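Local coordinates for phage-related protein (Bacillus cereus, PDB 4JG2) that is of unknown function but belongs to the Enc34 phage family of single-stranded DNA-binding proteins, and so may bind single-stranded DNA, at residues K37-V42 with Y157-L162. Residues are numbered along the deposited sequence; the frame is centred on the assembly and turned at random.
Sequences KVVTSV and YARVSL
The carbonyl oxygen of T40 is gripped by the guanidinium group of R159: NE donates a bond of 2.8 Å to T40 O, almost in line with the carbonyl, and NH2 adds a weak second one. A further weak bond runs from R159 NH2 to V39 O. Bent at its third torsion (chi3 73°), the arginine chain turns toward the loop that follows strand 37-39 and sets the guanidinium edge-on to T40 O, while V39 CG1 lies over one face, 3.4 Å from R159 NH2. V42 CG1 packs against the aliphatic part of the same chain. The case illustrates how an antiparallel pairing can be prolonged by side chains where the backbone ladder ends. V38 and L162 form a hydrogen-bonded pair, with L162 N 2.8 Å from V38 O; T40 N then donates to V160 O at 2.9 Å, nearly straight at 172°. The next link is made by a side chain: V160 N donates to T40 OG1 (3.0 Å), which chi1 of 71° tucks between its own backbone N and carbonyl carbon, and T44 OG1 also bonds this hydroxyl. The side chains of T40 and L162 cross at about a right angle, with T40 CG2 3.7 Å from L162 CD1. Strand 37-39 thus flanks strand 157-169, which pairs antiparallel with strand 175-186 as well; V38 packs on A80 and A84 of helix 75-96, and L162 reaches V128 and A130 of strand 125-132.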
ATOM      1  N   LYS A  37      -2.692   5.455  10.162  1.00  9.56           N
ATOM      2  CA  LYS A  37      -1.403   4.899   9.743  1.00  9.76           C
ATOM      3  C   LYS A  37      -1.279   3.448  10.206  1.00  9.01           C
ATOM      4  O   LYS A  37      -1.571   3.173  11.398  1.00 10.58           O
ATOM      5  CB  LYS A  37      -0.261   5.748  10.318  1.00 11.17           C
ATOM      6  CG  LYS A  37       1.094   5.294   9.958  1.00 14.59           C
ATOM      7  CD  LYS A  37       2.148   6.218  10.593  1.00 19.65           C
ATOM      8  CE  LYS A  37       3.528   5.603  10.437  1.00 23.11           C
ATOM      9  NZ  LYS A  37       4.517   6.328  11.297  1.00 32.64           N
ATOM     10  N   VAL A  38      -0.865   2.557   9.321  1.00  7.84           N
ATOM     11  CA  VAL A  38      -0.630   1.138   9.640  1.00  8.28           C
ATOM     12  C   VAL A  38       0.693   0.724   9.048  1.00  8.47           C
ATOM     13  O   VAL A  38       0.968   1.015   7.886  1.00 11.24           O
ATOM     14  CB  VAL A  38      -1.711   0.236   9.023  1.00 10.24           C
ATOM     15  CG1 VAL A  38      -1.401  -1.266   9.326  1.00 12.17           C
ATOM     16  CG2 VAL A  38      -3.100   0.637   9.512  1.00 11.52           C
ATOM     17  N   VAL A  39       1.501   0.038   9.827  1.00  7.99           N
ATOM     18  CA  VAL A  39       2.734  -0.582   9.328  1.00  8.19           C
ATOM     19  C   VAL A  39       2.492  -2.081   9.226  1.00  8.42           C
ATOM     20  O   VAL A  39       2.192  -2.729  10.239  1.00 10.66           O
ATOM     21  CB  VAL A  39       3.959  -0.239  10.178  1.00  9.44           C
ATOM     22  CG1 VAL A  39       5.243  -0.740   9.542  1.00 11.53           C
ATOM     23  CG2 VAL A  39       4.098   1.246  10.364  1.00 11.50           C
ATOM     24  N   THR A  40       2.567  -2.634   8.019  1.00  7.95           N
ATOM     25  CA  THR A  40       2.260  -4.062   7.793  1.00  8.12           C
ATOM     26  C   THR A  40       3.342  -4.969   8.367  1.00  8.23           C
ATOM     27  O   THR A  40       4.405  -4.491   8.801  1.00  9.52           O
ATOM     28  CB  THR A  40       1.995  -4.337   6.309  1.00  8.30           C
ATOM     29  OG1 THR A  40       3.220  -4.229   5.614  1.00  8.32           O
ATOM     30  CG2 THR A  40       0.989  -3.366   5.705  1.00  8.28           C
ATOM     31  N   SER A  41       3.038  -6.260   8.367  1.00  8.50           N
ATOM     32  CA  SER A  41       3.921  -7.245   9.005  1.00  8.96           C
ATOM     33  C   SER A  41       5.117  -7.622   8.202  1.00  8.96           C
ATOM     34  O   SER A  41       5.187  -7.401   6.973  1.00  9.03           O
ATOM     35  CB  SER A  41       3.128  -8.540   9.393  1.00 10.84           C
ATOM     36  OG  SER A  41       3.156  -9.409   8.299  1.00 11.17           O
ATOM     37  N   VAL A  42       6.032  -8.323   8.835  1.00  9.70           N
ATOM     38  CA  VAL A  42       7.183  -8.893   8.118  1.00  9.56           C
ATOM     39  C   VAL A  42       6.819  -9.935   7.054  1.00  9.25           C
ATOM     40  O   VAL A  42       7.667 -10.322   6.260  1.00 11.60           O
ATOM     41  CB  VAL A  42       8.215  -9.510   9.102  1.00 10.52           C
ATOM     42  CG1 VAL A  42       8.808  -8.431   9.973  1.00 12.40           C
ATOM     43  CG2 VAL A  42       7.647 -10.645   9.944  1.00 12.31           C
ATOM     44  N   TYR A 157       9.641  -9.857   0.452  1.00  7.35           N
ATOM     45  CA  TYR A 157       8.873  -9.614   1.681  1.00  7.31           C
ATOM     46  C   TYR A 157       9.418  -8.384   2.371  1.00  7.28           C
ATOM     47  O   TYR A 157      10.661  -8.257   2.562  1.00  8.10           O
ATOM     48  CB  TYR A 157       8.927 -10.834   2.606  1.00  8.46           C
ATOM     49  CG  TYR A 157       8.246 -12.032   1.943  1.00  8.62           C
ATOM     50  CD1 TYR A 157       6.923 -12.278   2.085  1.00  9.45           C
ATOM     51  CD2 TYR A 157       8.959 -12.907   1.161  1.00  9.91           C
ATOM     52  CE1 TYR A 157       6.271 -13.327   1.495  1.00 10.95           C
ATOM     53  CE2 TYR A 157       8.345 -14.001   0.529  1.00 12.97           C
ATOM     54  CZ  TYR A 157       6.999 -14.197   0.713  1.00 13.17           C
ATOM     55  OH  TYR A 157       6.382 -15.194   0.041  1.00 18.42           O
ATOM     56  N   ALA A 158       8.541  -7.445   2.734  1.00  7.22           N
ATOM     57  CA  ALA A 158       8.928  -6.199   3.302  1.00  6.69           C
ATOM     58  C   ALA A 158       7.775  -5.622   4.113  1.00  7.00           C
ATOM     59  O   ALA A 158       6.619  -5.700   3.659  1.00  8.20           O
ATOM     60  CB  ALA A 158       9.294  -5.193   2.218  1.00  8.52           C
ATOM     61  N   ARG A 159       8.088  -4.983   5.251  1.00  7.51           N
ATOM     62  CA  ARG A 159       7.065  -4.188   5.944  1.00  6.98           C
ATOM     63  C   ARG A 159       6.808  -2.904   5.133  1.00  7.48           C
ATOM     64  O   ARG A 159       7.759  -2.318   4.595  1.00  7.74           O
ATOM     65  CB  ARG A 159       7.504  -3.762   7.361  1.00  7.73           C
ATOM     66  CG  ARG A 159       7.895  -4.944   8.280  1.00  8.85           C
ATOM     67  CD  ARG A 159       8.073  -4.483   9.734  1.00 11.85           C
ATOM     68  NE  ARG A 159       6.750  -4.235  10.226  1.00 11.54           N
ATOM     69  CZ  ARG A 159       6.439  -3.507  11.285  1.00 13.33           C
ATOM     70  NH1 ARG A 159       7.377  -2.966  12.034  1.00 14.00           N
ATOM     71  NH2 ARG A 159       5.139  -3.398  11.600  1.00 16.26           N
ATOM     72  N   VAL A 160       5.554  -2.443   5.097  1.00  7.03           N
ATOM     73  CA  VAL A 160       5.202  -1.225   4.386  1.00  6.69           C
ATOM     74  C   VAL A 160       4.373  -0.326   5.279  1.00  6.91           C
ATOM     75  O   VAL A 160       3.436  -0.813   5.931  1.00  7.68           O
ATOM     76  CB  VAL A 160       4.435  -1.533   3.087  1.00  7.38           C
ATOM     77  CG1 VAL A 160       4.186  -0.244   2.300  1.00  7.60           C
ATOM     78  CG2 VAL A 160       5.166  -2.566   2.219  1.00  8.09           C
ATOM     79  N   SER A 161       4.725   0.951   5.300  0.50  7.76           N
ATOM     80  CA  SER A 161       3.960   1.936   6.024  0.50  8.56           C
ATOM     81  C   SER A 161       2.864   2.445   5.065  0.50  7.57           C
ATOM     82  O   SER A 161       3.126   2.725   3.897  0.50  8.16           O
ATOM     83  CB  SER A 161       4.862   3.082   6.468  0.50 10.44           C
ATOM     84  OG  SER A 161       4.137   4.002   7.245  0.50 17.35           O
ATOM     85  N   LEU A 162       1.653   2.493   5.583  1.00  8.98           N
ATOM     86  CA  LEU A 162       0.483   2.897   4.855  1.00  9.31           C
ATOM     87  C   LEU A 162      -0.307   3.951   5.573  1.00  9.00           C
ATOM     88  O   LEU A 162      -0.417   3.908   6.805  1.00 10.90           O
ATOM     89  CB  LEU A 162      -0.456   1.671   4.720  1.00  9.97           C
ATOM     90  CG  LEU A 162       0.109   0.403   4.067  1.00 12.06           C
ATOM     91  CD1 LEU A 162      -0.948  -0.694   4.112  1.00 13.39           C
ATOM     92  CD2 LEU A 162       0.637   0.641   2.650  1.00 13.42           C
TER